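Local coordinates for bacterial bifunctional deaminase-reductase C-terminal domain-containing protein (PDB 2P4G) that probably acts as an NADP-dependent reductase of riboflavin biosynthesis, related to 5-amino-6-(5-phosphoribosylamino)uracil reductase, at residues Ile21-Leu26 with Arg70-Ala75. Numbering follows the deposited sequence.
Sequences IVYGAL and RGWADA. With EDO (1,2-ethanediol), chain G.
Tyr23 and Trp72 meet as an offset edge-to-face aromatic pair, where the short N-terminal helix 18-23 packs against residues 70-72, on helix 60-72. The fold is the dihydrofolate reductase-like one of the RibD C-terminal family. The edge of the indole is turned toward the face of the phenol ring. The Tyr23 ring and the five-membered ring of Trp72 have centroids 5.8 Å apart, and their planes are inclined at 62°. The closest ring atoms are Tyr23 CE1 and Trp72 CD1, 3.9 Å apart, with CE1 lying in the plane of the indole. Trp72 CG is anti to its own backbone N (chi1 162°), which carries the indole toward Tyr23. The phenol oxygen also lies against the backbone here. Tyr23 OH is 3.2 Å from Trp72 CA, a contact and not a bond. Trp72 N is nearly as close to this oxygen, but the angle is too poor for a hydrogen bond.

Val22 packs beside this pair. Val22 CG1 lies 3.7 Å from Trp72 CB. The same methyl sits above one face of the Tyr23 ring, offset toward the rim. It therefore touches both aromatic residues.

Arg37 of strand 35-43 makes a cation-pi contact with the indole and is hydrogen-bonded through NH1 to Val22 O, so it links both segments to that strand. Lys190 and Ser192 of strand 190-195 also touch Trp72. Further along, the chain enters strand 75-79 of the central sheet.

The CB of Arg70 is directed away from residues 21-26. Arg70 NE forms a salt bridge with Glu194, and the guanidinium edge holds a 1,2-ethanediol, probably from the crystallisation liquor. Arg70 NH2 gives O2 of the diol the longer of two hydrogen bonds, and Arg70 NH1 donates to the same O2 at 2.9 Å.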
ATOM      1  N   ILE A  21      10.721 -14.998   9.899  1.00 77.63           N
ATOM      2  CA  ILE A  21      10.435 -13.620   9.563  1.00 76.26           C
ATOM      3  C   ILE A  21      11.064 -12.681  10.566  1.00 74.35           C
ATOM      4  O   ILE A  21      11.657 -11.690  10.178  1.00 74.98           O
ATOM      5  CB  ILE A  21       8.918 -13.377   9.520  1.00 76.81           C
ATOM      6  CG1 ILE A  21       8.300 -14.180   8.377  1.00 81.46           C
ATOM      7  CG2 ILE A  21       8.620 -11.916   9.322  1.00 79.57           C
ATOM      8  CD1 ILE A  21       6.799 -14.330   8.442  1.00 81.75           C
ATOM      9  N   VAL A  22      10.931 -13.004  11.854  1.00 72.06           N
ATOM     10  CA  VAL A  22      11.432 -12.162  12.934  1.00 69.51           C
ATOM     11  C   VAL A  22      12.941 -12.320  13.167  1.00 70.90           C
ATOM     12  O   VAL A  22      13.634 -11.337  13.402  1.00 69.54           O
ATOM     13  CB  VAL A  22      10.663 -12.406  14.269  1.00 69.48           C
ATOM     14  CG1 VAL A  22      11.328 -11.668  15.423  1.00 65.66           C
ATOM     15  CG2 VAL A  22       9.204 -11.973  14.152  1.00 63.39           C
ATOM     16  N   TYR A  23      13.461 -13.541  13.089  1.00 71.68           N
ATOM     17  CA  TYR A  23      14.811 -13.795  13.553  1.00 71.83           C
ATOM     18  C   TYR A  23      15.832 -14.133  12.464  1.00 73.07           C
ATOM     19  O   TYR A  23      17.050 -14.046  12.706  1.00 71.93           O
ATOM     20  CB  TYR A  23      14.787 -14.933  14.588  1.00 71.77           C
ATOM     21  CG  TYR A  23      14.074 -14.572  15.867  1.00 73.16           C
ATOM     22  CD1 TYR A  23      14.707 -13.811  16.841  1.00 68.44           C
ATOM     23  CD2 TYR A  23      12.765 -15.005  16.112  1.00 72.36           C
ATOM     24  CE1 TYR A  23      14.058 -13.485  18.029  1.00 72.89           C
ATOM     25  CE2 TYR A  23      12.111 -14.684  17.293  1.00 72.00           C
ATOM     26  CZ  TYR A  23      12.761 -13.922  18.250  1.00 73.92           C
ATOM     27  OH  TYR A  23      12.127 -13.596  19.432  1.00 72.85           O
ATOM     28  N   GLY A  24      15.358 -14.528  11.284  1.00 72.79           N
ATOM     29  CA  GLY A  24      16.228 -15.153  10.292  1.00 73.78           C
ATOM     30  C   GLY A  24      16.794 -14.201   9.251  1.00 73.43           C
ATOM     31  O   GLY A  24      16.255 -13.119   9.051  1.00 71.02           O
ATOM     32  N   ALA A  25      17.862 -14.646   8.586  1.00 72.51           N
ATOM     33  CA  ALA A  25      18.626 -13.848   7.615  1.00 75.19           C
ATOM     34  C   ALA A  25      19.051 -12.492   8.173  1.00 76.87           C
ATOM     35  O   ALA A  25      18.899 -11.457   7.507  1.00 76.21           O
ATOM     36  CB  ALA A  25      17.844 -13.679   6.288  1.00 74.09           C
ATOM     37  N   LEU A  26      19.586 -12.512   9.391  1.00 79.34           N
ATOM     38  CA  LEU A  26      20.132 -11.320  10.030  1.00 83.04           C
ATOM     39  C   LEU A  26      21.607 -11.518  10.458  1.00 86.39           C
ATOM     40  O   LEU A  26      22.066 -12.655  10.624  1.00 86.46           O
ATOM     41  CB  LEU A  26      19.271 -10.933  11.238  1.00 82.87           C
ATOM     42  CG  LEU A  26      17.835 -10.504  10.927  1.00 84.34           C
ATOM     43  CD1 LEU A  26      16.977 -10.557  12.157  1.00 80.60           C
ATOM     44  CD2 LEU A  26      17.816  -9.117  10.325  1.00 82.39           C
ATOM     45  N   ARG A  70       6.694  -9.529  19.516  1.00 68.46           N
ATOM     46  CA  ARG A  70       6.629  -9.271  20.950  1.00 71.37           C
ATOM     47  C   ARG A  70       7.583 -10.131  21.769  1.00 69.79           C
ATOM     48  O   ARG A  70       8.133  -9.658  22.759  1.00 71.84           O
ATOM     49  CB  ARG A  70       5.194  -9.435  21.473  1.00 72.46           C
ATOM     50  CG  ARG A  70       4.301  -8.261  21.103  1.00 71.51           C
ATOM     51  CD  ARG A  70       2.907  -8.381  21.708  1.00 73.56           C
ATOM     52  NE  ARG A  70       2.234  -7.088  21.607  1.00 77.39           N
ATOM     53  CZ  ARG A  70       1.256  -6.678  22.407  1.00 76.85           C
ATOM     54  NH1 ARG A  70       0.786  -7.458  23.367  1.00 79.01           N
ATOM     55  NH2 ARG A  70       0.753  -5.466  22.243  1.00 75.66           N
ATOM     56  N   GLY A  71       7.784 -11.377  21.354  1.00 67.94           N
ATOM     57  CA  GLY A  71       8.741 -12.254  21.989  1.00 68.21           C
ATOM     58  C   GLY A  71      10.177 -11.834  21.771  1.00 68.23           C
ATOM     59  O   GLY A  71      11.049 -12.188  22.559  1.00 69.56           O
ATOM     60  N   TRP A  72      10.408 -11.121  20.677  1.00 68.17           N
ATOM     61  CA  TRP A  72      11.710 -10.537  20.322  1.00 67.56           C
ATOM     62  C   TRP A  72      11.979  -9.254  21.104  1.00 68.25           C
ATOM     63  O   TRP A  72      13.124  -8.955  21.401  1.00 69.80           O
ATOM     64  CB  TRP A  72      11.722 -10.240  18.804  1.00 66.21           C
ATOM     65  CG  TRP A  72      12.752  -9.277  18.316  1.00 63.04           C
ATOM     66  CD1 TRP A  72      13.980  -9.588  17.806  1.00 65.49           C
ATOM     67  CD2 TRP A  72      12.634  -7.848  18.239  1.00 64.42           C
ATOM     68  NE1 TRP A  72      14.643  -8.439  17.432  1.00 64.26           N
ATOM     69  CE2 TRP A  72      13.836  -7.358  17.687  1.00 68.88           C
ATOM     70  CE3 TRP A  72      11.622  -6.930  18.582  1.00 67.49           C
ATOM     71  CZ2 TRP A  72      14.061  -5.993  17.479  1.00 66.03           C
ATOM     72  CZ3 TRP A  72      11.848  -5.584  18.391  1.00 64.17           C
ATOM     73  CH2 TRP A  72      13.061  -5.125  17.845  1.00 69.67           C
ATOM     74  N   ALA A  73      10.910  -8.515  21.417  1.00 68.69           N
ATOM     75  CA  ALA A  73      10.989  -7.159  21.948  1.00 69.49           C
ATOM     76  C   ALA A  73      11.303  -7.113  23.440  1.00 73.42           C
ATOM     77  O   ALA A  73      10.863  -7.963  24.214  1.00 71.68           O
ATOM     78  CB  ALA A  73       9.636  -6.403  21.696  1.00 66.78           C
ATOM     79  N   ASP A  74      12.034  -6.069  23.830  1.00 73.60           N
ATOM     80  CA  ASP A  74      12.168  -5.668  25.222  1.00 71.02           C
ATOM     81  C   ASP A  74      11.071  -4.698  25.626  1.00 70.39           C
ATOM     82  O   ASP A  74      10.663  -4.651  26.797  1.00 67.84           O
ATOM     83  CB  ASP A  74      13.525  -5.017  25.402  1.00 71.23           C
ATOM     84  CG  ASP A  74      14.652  -5.978  25.118  1.00 70.43           C
ATOM     85  OD1 ASP A  74      14.550  -7.107  25.614  1.00 71.14           O
ATOM     86  OD2 ASP A  74      15.626  -5.623  24.416  1.00 71.83           O
ATOM     87  N   ALA A  75      10.610  -3.906  24.656  1.00 69.69           N
ATOM     88  CA  ALA A  75       9.490  -2.960  24.871  1.00 69.16           C
ATOM     89  C   ALA A  75       8.628  -2.847  23.633  1.00 68.81           C
ATOM     90  O   ALA A  75       9.083  -3.073  22.505  1.00 70.00           O
ATOM     91  CB  ALA A  75      10.010  -1.577  25.250  1.00 66.73           C
TER
HETATM   92  C1  EDO G 275      -2.617  -7.992  25.183  1.00 77.99           C
HETATM   93  O1  EDO G 275      -3.578  -8.998  24.844  1.00 74.73           O
HETATM   94  C2  EDO G 275      -2.420  -6.833  24.166  1.00 72.69           C
HETATM   95  O2  EDO G 275      -1.362  -5.863  24.562  1.00 62.47           O